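Local coordinates for DUF3218 domain-containing protein (Pseudomonas aeruginosa, PDB 2IGS), which is of unknown function but belongs to a family placed in the lysozyme clan and folds as a mostly helical domain with a small antiparallel sheet, at residues R47-F52 with P125-T130; S66-Q71 with L201-A206; D43-L48 with V150-N155. All coordinates share one frame; numbering follows the deposited sequence. Where two conformers were deposited one is given.

Contact 1: R47-F52 with P125-T130; sequences RLHPEF and PNVYPT
His-49 and Phe-52, at the end of helix 35-48 and in the short 3-10 turn that follows it, receive Val-127 and Tyr-128 in a contact that illustrates how the end of a helix can be packed against a loop. The apolar part turns on one methyl group. Val-127 CG1, placed anti to its backbone N by a chi1 of 176°, lies over a face of the His-49 imidazole, 3.9 Å from the ring centroid and 18° off the normal: a CH-pi contact, displaced somewhat toward the rim. The same CG1 also touches Phe-52 CE1 at 3.9 Å and sits over a face of the ring of its own neighbour, Tyr-128.

Aromatic packing is the second element. The Phe-52 and Tyr-128 rings are nearly parallel, their planes at 5°, but slid so far that they scarcely overlap; Phe-52 CZ meets Tyr-128 CE1 at 3.5 Å. His-49 CB covers the centre of one Phe-52 face, while Tyr-65 stacks with the Phe-52 ring as well. The Tyr-128 hydroxyl is engaged elsewhere, by Asp-62.

Polar contacts across the interface rely on water. His-49 NE2 comes within 3.2 Å of Val-127 O, but at an angle too poor for a hydrogen bond. A water in the imidazole plane instead lies 2.6 Å from His-49 NE2, and it donates to Asn-126 O. At the other ring nitrogen, ND1 donates a weak hydrogen bond to Glu-51 OE2; together the two probably limit rotation of the ring.

The turn itself is closed by Phe-52 N bonding to His-49 O at 3.0 Å. The whole is a helix C-terminus unwinding into a 3-10 turn, packed on the irregular loop that leads from helix 87-113 into strand 132-134.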
loop_
_atom_site.group_PDB
_atom_site.type_symbol
_atom_site.label_atom_id
_atom_site.label_comp_id
_atom_site.label_asym_id
_atom_site.label_seq_id
_atom_site.Cartn_x
_atom_site.Cartn_y
_atom_site.Cartn_z
ATOM N N ARG F 47 38.636 4.850 -2.450
ATOM C CA ARG F 47 37.668 4.030 -1.744
ATOM C C ARG F 47 36.482 3.667 -2.646
ATOM O O ARG F 47 35.913 2.596 -2.512
ATOM C CB ARG F 47 37.284 4.642 -0.390
ATOM C CG ARG F 47 38.202 4.110 0.718
ATOM C CD ARG F 47 37.945 4.654 2.114
ATOM N NE ARG F 47 39.000 5.571 2.560
ATOM C CZ ARG F 47 39.365 5.738 3.828
ATOM N NH1 ARG F 47 38.772 5.031 4.795
ATOM N NH2 ARG F 47 40.329 6.603 4.135
ATOM N N LEU F 48 36.166 4.538 -3.604
ATOM C CA LEU F 48 35.180 4.226 -4.658
ATOM C C LEU F 48 35.672 3.241 -5.726
ATOM O O LEU F 48 34.899 2.438 -6.240
ATOM C CB LEU F 48 34.648 5.503 -5.311
ATOM C CG LEU F 48 33.727 6.403 -4.466
ATOM C CD1 LEU F 48 33.557 7.727 -5.219
ATOM C CD2 LEU F 48 32.348 5.749 -4.151
ATOM N N HIS F 49 36.958 3.287 -6.041
ATOM C CA HIS F 49 37.540 2.444 -7.086
ATOM C C HIS F 49 38.810 1.745 -6.591
ATOM O O HIS F 49 39.913 2.102 -7.015
ATOM C CB HIS F 49 37.831 3.274 -8.346
ATOM C CG HIS F 49 36.591 3.768 -9.027
ATOM N ND1 HIS F 49 35.870 2.986 -9.897
ATOM C CD2 HIS F 49 35.907 4.931 -8.910
ATOM C CE1 HIS F 49 34.802 3.651 -10.309
ATOM N NE2 HIS F 49 34.807 4.840 -9.731
ATOM N N PRO F 50 38.659 0.751 -5.686
ATOM C CA PRO F 50 39.820 -0.012 -5.230
ATOM C C PRO F 50 40.547 -0.746 -6.366
ATOM O O PRO F 50 41.683 -1.153 -6.176
ATOM C CB PRO F 50 39.212 -1.012 -4.234
ATOM C CG PRO F 50 37.738 -1.060 -4.579
ATOM C CD PRO F 50 37.408 0.288 -5.040
ATOM N N GLU F 51 39.912 -0.903 -7.531
ATOM C CA GLU F 51 40.580 -1.526 -8.686
ATOM C C GLU F 51 41.609 -0.607 -9.335
ATOM O O GLU F 51 42.288 -1.030 -10.280
ATOM C CB GLU F 51 39.607 -1.962 -9.789
ATOM C CG GLU F 51 38.159 -1.871 -9.465
ATOM C CD GLU F 51 37.618 -0.455 -9.506
ATOM O OE1 GLU F 51 37.039 -0.056 -8.479
ATOM O OE2 GLU F 51 37.753 0.242 -10.536
ATOM N N PHE F 52 41.708 0.642 -8.864
ATOM C CA PHE F 52 42.794 1.533 -9.309
ATOM C C PHE F 52 44.168 0.924 -8.974
ATOM O O PHE F 52 45.142 1.126 -9.704
ATOM C CB PHE F 52 42.689 2.932 -8.693
ATOM C CG PHE F 52 41.619 3.804 -9.308
ATOM C CD1 PHE F 52 41.004 3.453 -10.510
ATOM C CD2 PHE F 52 41.230 4.983 -8.670
ATOM C CE1 PHE F 52 39.995 4.265 -11.077
ATOM C CE2 PHE F 52 40.246 5.812 -9.228
ATOM C CZ PHE F 52 39.621 5.435 -10.437
ATOM N N PRO F 125 28.297 7.995 -14.565
ATOM C CA PRO F 125 29.136 7.169 -15.429
ATOM C C PRO F 125 30.620 7.560 -15.344
ATOM O O PRO F 125 31.458 7.022 -16.063
ATOM C CB PRO F 125 28.578 7.448 -16.824
ATOM C CG PRO F 125 27.664 8.636 -16.692
ATOM C CD PRO F 125 27.727 9.136 -15.290
ATOM N N ASN F 126 30.917 8.502 -14.464
ATOM C CA ASN F 126 32.268 9.054 -14.285
ATOM C C ASN F 126 33.071 8.199 -13.322
ATOM O O ASN F 126 32.648 8.003 -12.187
ATOM C CB ASN F 126 32.158 10.478 -13.745
ATOM C CG ASN F 126 31.727 11.471 -14.804
ATOM O OD1 ASN F 126 31.770 11.184 -16.001
ATOM N ND2 ASN F 126 31.338 12.659 -14.368
ATOM N N VAL F 127 34.203 7.675 -13.798
ATOM C CA VAL F 127 35.096 6.802 -13.029
ATOM C C VAL F 127 36.147 7.609 -12.220
ATOM O O VAL F 127 36.536 7.215 -11.106
ATOM C CB VAL F 127 35.815 5.763 -13.968
ATOM C CG1 VAL F 127 36.802 4.937 -13.206
ATOM C CG2 VAL F 127 34.819 4.835 -14.654
ATOM N N TYR F 128 36.601 8.732 -12.782
ATOM C CA TYR F 128 37.643 9.587 -12.175
ATOM C C TYR F 128 37.084 10.847 -11.516
ATOM O O TYR F 128 36.062 11.370 -11.965
ATOM C CB TYR F 128 38.699 9.922 -13.229
ATOM C CG TYR F 128 39.304 8.647 -13.760
ATOM C CD1 TYR F 128 40.206 7.918 -12.993
ATOM C CD2 TYR F 128 38.908 8.132 -14.982
ATOM C CE1 TYR F 128 40.731 6.734 -13.448
ATOM C CE2 TYR F 128 39.420 6.931 -15.456
ATOM C CZ TYR F 128 40.325 6.232 -14.669
ATOM O OH TYR F 128 40.856 5.053 -15.132
ATOM N N PRO F 129 37.743 11.351 -10.447
ATOM C CA PRO F 129 37.119 12.477 -9.746
ATOM C C PRO F 129 37.100 13.742 -10.586
ATOM O O PRO F 129 36.255 14.604 -10.382
ATOM C CB PRO F 129 38.001 12.650 -8.496
ATOM C CG PRO F 129 39.314 12.080 -8.881
ATOM C CD PRO F 129 39.013 10.953 -9.819
ATOM N N THR F 130 38.025 13.836 -11.536
ATOM C CA THR F 130 38.147 14.985 -12.406
ATOM C C THR F 130 37.348 14.841 -13.703
ATOM O O THR F 130 37.473 15.671 -14.603
ATOM C CB THR F 130 39.608 15.202 -12.795
ATOM O OG1 THR F 130 40.133 13.969 -13.297
ATOM C CG2 THR F 130 40.430 15.645 -11.577
HETATM O O HOH W 1 32.665 6.121 -10.425
#

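Contact 2: S66-Q71 with L201-A206; sequences STLLAQ and LRYTTA
Tyr-203 gives up more surface than any other residue here, and it is met by Leu-68 and, to a lesser extent, Leu-69 of helix 63-82. With CG anti to the backbone N (chi1 174°), the ring is carried away from the amide and along the leucines of helix 63-82. Leu-68 CG packs against Tyr-203 CB at 4.2 Å, close to the root of the side chain. Farther out, Leu-69 CD2 rests over a face of the ring, 4.4 Å from Tyr-203 CE2. The phenol oxygen leaves both leucines behind and hydrogen-bonds to Trp-42 O in helix 35-48.

This is the N-terminus of a helix docked against the flank of another. Arg-202 is the N-cap of helix 203-216, and its N donates to Thr-205 OG1 at 2.9 Å, the backbone-to-N3 half of a capping box. Glu-72, one turn beyond Leu-68, accepts a hydrogen bond from Thr-204 N, occupying another amide of that first turn.

The amide of Tyr-203 is satisfied by a water, 2.8 Å from Tyr-203 N. The same water lies 3.0 Å from Leu-68 O and 2.9 Å from Gln-71 OE1, and thereby spans the two helices. The Gln-71 arm is less certain, because that side chain was modelled in two conformers.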
loop_
_atom_site.group_PDB
_atom_site.type_symbol
_atom_site.label_atom_id
_atom_site.label_comp_id
_atom_site.label_asym_id
_atom_site.label_seq_id
_atom_site.Cartn_x
_atom_site.Cartn_y
_atom_site.Cartn_z
ATOM N N SER F 66 47.079 7.298 -11.842
ATOM C CA SER F 66 48.469 7.706 -11.664
ATOM C C SER F 66 48.767 9.073 -12.252
ATOM O O SER F 66 49.466 9.882 -11.626
ATOM C CB SER F 66 49.412 6.665 -12.282
ATOM O OG SER F 66 49.107 5.377 -11.759
ATOM N N THR F 67 48.231 9.332 -13.446
ATOM C CA THR F 67 48.347 10.649 -14.078
ATOM C C THR F 67 47.765 11.766 -13.198
ATOM O O THR F 67 48.388 12.791 -13.001
ATOM C CB THR F 67 47.756 10.629 -15.484
ATOM O OG1 THR F 67 48.555 9.749 -16.292
ATOM C CG2 THR F 67 47.746 12.049 -16.135
ATOM N N LEU F 68 46.592 11.537 -12.639
ATOM C CA LEU F 68 46.004 12.457 -11.673
ATOM C C LEU F 68 46.926 12.758 -10.497
ATOM O O LEU F 68 46.992 13.900 -10.033
ATOM C CB LEU F 68 44.701 11.856 -11.136
ATOM C CG LEU F 68 43.371 12.398 -11.707
ATOM C CD1 LEU F 68 43.478 13.179 -13.063
ATOM C CD2 LEU F 68 42.268 11.347 -11.747
ATOM N N LEU F 69 47.589 11.715 -9.998
ATOM C CA LEU F 69 48.503 11.818 -8.859
ATOM C C LEU F 69 49.774 12.577 -9.217
ATOM O O LEU F 69 50.202 13.432 -8.443
ATOM C CB LEU F 69 48.813 10.442 -8.232
ATOM C CG LEU F 69 47.619 9.604 -7.721
ATOM C CD1 LEU F 69 48.118 8.239 -7.253
ATOM C CD2 LEU F 69 46.872 10.265 -6.584
ATOM N N ALA F 70 50.350 12.268 -10.381
ATOM C CA ALA F 70 51.457 13.069 -10.978
ATOM C C ALA F 70 51.128 14.553 -11.112
ATOM O O ALA F 70 51.958 15.392 -10.767
ATOM C CB ALA F 70 51.915 12.503 -12.333
ATOM N N GLN F 71 49.923 14.871 -11.600
ATOM C CA GLN F 71 49.481 16.271 -11.732
ATOM C C GLN F 71 49.439 16.927 -10.360
ATOM O O GLN F 71 49.761 18.100 -10.210
ATOM C CB GLN F 71 48.085 16.378 -12.346
ATOM C CG GLN F 71 47.882 15.684 -13.673
ATOM C CD GLN F 71 46.417 15.639 -14.083
ATOM O OE1 GLN F 71 45.508 15.788 -13.245
ATOM N NE2 GLN F 71 46.173 15.437 -15.379
ATOM N N LEU F 201 40.449 21.301 -13.550
ATOM C CA LEU F 201 40.206 20.467 -12.377
ATOM C C LEU F 201 41.415 19.624 -12.028
ATOM O O LEU F 201 42.143 19.165 -12.910
ATOM C CB LEU F 201 38.970 19.566 -12.529
ATOM C CG LEU F 201 37.574 20.157 -12.299
ATOM C CD1 LEU F 201 36.545 19.049 -12.351
ATOM C CD2 LEU F 201 37.462 20.927 -10.962
ATOM N N ARG F 202 41.624 19.442 -10.726
ATOM C CA ARG F 202 42.593 18.459 -10.254
ATOM C C ARG F 202 41.917 17.516 -9.287
ATOM O O ARG F 202 40.825 17.799 -8.825
ATOM C CB ARG F 202 43.842 19.127 -9.656
ATOM C CG ARG F 202 44.802 19.686 -10.736
ATOM C CD ARG F 202 45.545 20.896 -10.225
ATOM N NE ARG F 202 45.568 20.876 -8.768
ATOM C CZ ARG F 202 45.208 21.884 -7.979
ATOM N NH1 ARG F 202 44.824 23.054 -8.488
ATOM N NH2 ARG F 202 45.264 21.709 -6.665
ATOM N N TYR F 203 42.567 16.377 -9.020
ATOM C CA TYR F 203 42.035 15.326 -8.166
ATOM C C TYR F 203 41.555 15.933 -6.859
ATOM O O TYR F 203 40.430 15.709 -6.425
ATOM C CB TYR F 203 43.163 14.304 -7.924
ATOM C CG TYR F 203 42.895 13.183 -6.943
ATOM C CD1 TYR F 203 42.916 13.406 -5.563
ATOM C CD2 TYR F 203 42.701 11.888 -7.390
ATOM C CE1 TYR F 203 42.708 12.336 -4.655
ATOM C CE2 TYR F 203 42.510 10.830 -6.503
ATOM C CZ TYR F 203 42.505 11.058 -5.148
ATOM O OH TYR F 203 42.305 10.002 -4.284
ATOM N N THR F 204 42.430 16.734 -6.271
ATOM C CA THR F 204 42.251 17.379 -4.988
ATOM C C THR F 204 41.107 18.430 -4.966
ATOM O O THR F 204 40.312 18.489 -4.013
ATOM C CB THR F 204 43.634 17.942 -4.628
ATOM O OG1 THR F 204 44.042 17.551 -3.317
ATOM C CG2 THR F 204 43.802 19.403 -4.887
ATOM N N THR F 205 41.005 19.230 -6.029
ATOM C CA THR F 205 39.982 20.289 -6.132
ATOM C C THR F 205 38.625 19.768 -6.640
ATOM O O THR F 205 37.577 20.346 -6.328
ATOM C CB THR F 205 40.423 21.427 -7.056
ATOM O OG1 THR F 205 40.899 20.860 -8.279
ATOM C CG2 THR F 205 41.526 22.312 -6.410
ATOM N N ALA F 206 38.656 18.712 -7.451
ATOM C CA ALA F 206 37.447 17.928 -7.805
ATOM C C ALA F 206 36.796 17.327 -6.556
ATOM O O ALA F 206 35.575 17.305 -6.450
ATOM C CB ALA F 206 37.786 16.836 -8.774
HETATM O O HOH W 2 45.014 16.078 -10.359
#

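Contact 3: D43-L48 with V150-N155; sequences DIPLRL and VSYGVN
The Tyr-152 hydroxyl, 3.7 Å from Pro-45 CB, is anchored by a hydrogen bond to Val-127 O, so a carbonyl of the loop before the sheet fixes the end of a side chain that lies against helix 35-48. Tyr-152 stands at the centre of an inverse gamma turn, the tip of a tight beta hairpin joining strands 148-150 and 154-155. The turn has its own weak bond, Gly-153 N to Ser-151 O at 2.9 Å, and Val-150 N bonds to Val-154 O at the same distance where the strands pair. Further support comes from the loop residues Pro-129 and Asn-126, which bond to Ser-151 through its OG and O respectively.

The hairpin tip thus serves as a platform from which one ring reaches the helix. A chi1 of -63° sends the Tyr-152 ring out from this tip, where two residues grip it in unlike ways. Pro-45 crosses it at about a right angle, with CB 4.1 Å from Tyr-152 CE2. Leu-48, one turn later, runs past it in the opposite direction. Pro-45 also marks a kink: its N has no hydrogen to donate, and Leu-46 N makes only a weak bond to Asp-43 O; the next amide, Arg-47 N, restores the helical pattern by reaching Asp-43 O at 2.8 Å.

Away from the tyrosine, the modelled Arg-47 conformer forms a salt bridge to Asp-43, whose other oxygen, OD1, accepts from Gly-13 N. Leu-210 also packs on Tyr-152, so the ring touches helix 203-216 as well as helix 35-48. A bound acetic acid, probably from the crystallisation liquor, lies about 4 Å from the Leu-48 side chain. On the ring itself, Leu-48 CD1 sits over one face, 25° off the normal through the centroid, and comes within 3.4 Å of Tyr-152 CD2.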
loop_
_atom_site.group_PDB
_atom_site.type_symbol
_atom_site.label_atom_id
_atom_site.label_comp_id
_atom_site.label_asym_id
_atom_site.label_seq_id
_atom_site.Cartn_x
_atom_site.Cartn_y
_atom_site.Cartn_z
ATOM N N ASP F 43 41.112 10.250 0.147
ATOM C CA ASP F 43 40.960 8.807 -0.106
ATOM C C ASP F 43 39.681 8.424 -0.873
ATOM O O ASP F 43 39.589 7.312 -1.406
ATOM C CB ASP F 43 41.033 7.999 1.211
ATOM C CG ASP F 43 42.470 7.827 1.733
ATOM O OD1 ASP F 43 43.454 8.082 0.994
ATOM O OD2 ASP F 43 42.617 7.430 2.909
ATOM N N ILE F 44 38.707 9.333 -0.931
ATOM C CA ILE F 44 37.386 9.039 -1.525
ATOM C C ILE F 44 37.434 8.332 -2.903
ATOM O O ILE F 44 36.878 7.247 -3.019
ATOM C CB ILE F 44 36.386 10.259 -1.490
ATOM C CG1 ILE F 44 35.941 10.586 -0.050
ATOM C CG2 ILE F 44 35.147 9.973 -2.322
ATOM C CD1 ILE F 44 35.033 11.805 0.047
ATOM N N PRO F 45 38.162 8.896 -3.913
ATOM C CA PRO F 45 38.254 8.236 -5.230
ATOM C C PRO F 45 38.843 6.842 -5.188
ATOM O O PRO F 45 38.460 5.994 -5.992
ATOM C CB PRO F 45 39.188 9.147 -6.013
ATOM C CG PRO F 45 38.995 10.474 -5.411
ATOM C CD PRO F 45 38.925 10.162 -3.922
ATOM N N LEU F 46 39.774 6.594 -4.274
ATOM C CA LEU F 46 40.318 5.268 -4.168
ATOM C C LEU F 46 39.353 4.332 -3.444
ATOM O O LEU F 46 39.264 3.159 -3.796
ATOM C CB LEU F 46 41.687 5.262 -3.500
ATOM C CG LEU F 46 42.390 3.898 -3.457
ATOM C CD1 LEU F 46 42.752 3.475 -4.878
ATOM C CD2 LEU F 46 43.633 3.998 -2.564
ATOM N N ARG F 47 38.636 4.850 -2.450
ATOM C CA ARG F 47 37.668 4.030 -1.744
ATOM C C ARG F 47 36.482 3.667 -2.646
ATOM O O ARG F 47 35.913 2.596 -2.512
ATOM C CB ARG F 47 37.284 4.642 -0.390
ATOM C CG ARG F 47 38.202 4.110 0.718
ATOM C CD ARG F 47 37.945 4.654 2.114
ATOM N NE ARG F 47 39.000 5.571 2.560
ATOM C CZ ARG F 47 39.365 5.738 3.828
ATOM N NH1 ARG F 47 38.772 5.031 4.795
ATOM N NH2 ARG F 47 40.329 6.603 4.135
ATOM N N LEU F 48 36.166 4.538 -3.604
ATOM C CA LEU F 48 35.180 4.226 -4.658
ATOM C C LEU F 48 35.672 3.241 -5.726
ATOM O O LEU F 48 34.899 2.438 -6.240
ATOM C CB LEU F 48 34.648 5.503 -5.311
ATOM C CG LEU F 48 33.727 6.403 -4.466
ATOM C CD1 LEU F 48 33.557 7.727 -5.219
ATOM C CD2 LEU F 48 32.348 5.749 -4.151
ATOM N N VAL F 150 29.903 16.566 -13.594
ATOM C CA VAL F 150 31.297 16.660 -13.215
ATOM C C VAL F 150 31.588 15.773 -12.010
ATOM O O VAL F 150 30.784 15.697 -11.068
ATOM C CB VAL F 150 31.646 18.177 -12.956
ATOM C CG1 VAL F 150 32.970 18.356 -12.261
ATOM C CG2 VAL F 150 31.610 18.945 -14.252
ATOM N N SER F 151 32.721 15.081 -12.038
ATOM C CA SER F 151 33.138 14.238 -10.917
ATOM C C SER F 151 32.076 13.187 -10.564
ATOM O O SER F 151 31.346 12.695 -11.424
ATOM C CB SER F 151 33.458 15.108 -9.682
ATOM O OG SER F 151 34.102 14.360 -8.669
ATOM N N TYR F 152 31.997 12.839 -9.287
ATOM C CA TYR F 152 31.153 11.732 -8.854
ATOM C C TYR F 152 29.717 12.170 -8.555
ATOM O O TYR F 152 29.213 12.028 -7.432
ATOM C CB TYR F 152 31.800 11.024 -7.667
ATOM C CG TYR F 152 33.152 10.387 -7.987
ATOM C CD1 TYR F 152 33.333 9.626 -9.149
ATOM C CD2 TYR F 152 34.233 10.500 -7.102
ATOM C CE1 TYR F 152 34.532 9.030 -9.427
ATOM C CE2 TYR F 152 35.442 9.892 -7.380
ATOM C CZ TYR F 152 35.588 9.170 -8.549
ATOM O OH TYR F 152 36.789 8.545 -8.825
ATOM N N GLY F 153 29.056 12.705 -9.573
ATOM C CA GLY F 153 27.688 13.196 -9.403
ATOM C C GLY F 153 27.432 14.682 -9.231
ATOM O O GLY F 153 26.279 15.066 -8.942
ATOM N N VAL F 154 28.452 15.536 -9.422
ATOM C CA VAL F 154 28.204 17.007 -9.437
ATOM C C VAL F 154 27.494 17.459 -10.726
ATOM O O VAL F 154 28.112 17.783 -11.737
ATOM C CB VAL F 154 29.471 17.884 -9.146
ATOM C CG1 VAL F 154 29.074 19.367 -8.923
ATOM C CG2 VAL F 154 30.210 17.363 -7.958
ATOM N N ASN F 155 26.177 17.516 -10.648
ATOM C CA ASN F 155 25.333 17.838 -11.776
ATOM C C ASN F 155 25.125 19.340 -11.886
ATOM O O ASN F 155 24.236 19.924 -11.243
ATOM C CB ASN F 155 23.992 17.110 -11.632
ATOM C CG ASN F 155 23.239 16.994 -12.963
ATOM O OD1 ASN F 155 23.261 17.908 -13.798
ATOM N ND2 ASN F 155 22.572 15.868 -13.161
#

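Contacts 2 and 3 are buried, whereas contact 1 lies farther out and is only partly buried. Contacts 1 and 3 share the end of helix 35-48 and stand about 6 Å apart between centres; the loop 125-130 of one is tied to the hairpin turn of the other. Contact 2 joins helices 63-82 and 203-216, and meets contact 1 where Thr-130 packs on Leu-68 and Tyr-203, and contact 3 where Tyr-203 touches Pro-45. Their chemistry follows their place: leucine and proline carbons meet tyrosines inside, while imidazole and parallel rings appear nearer the surface. One water spans the two segments within contact 1 and another those of contact 2; contact 3 is joined by apolar packing.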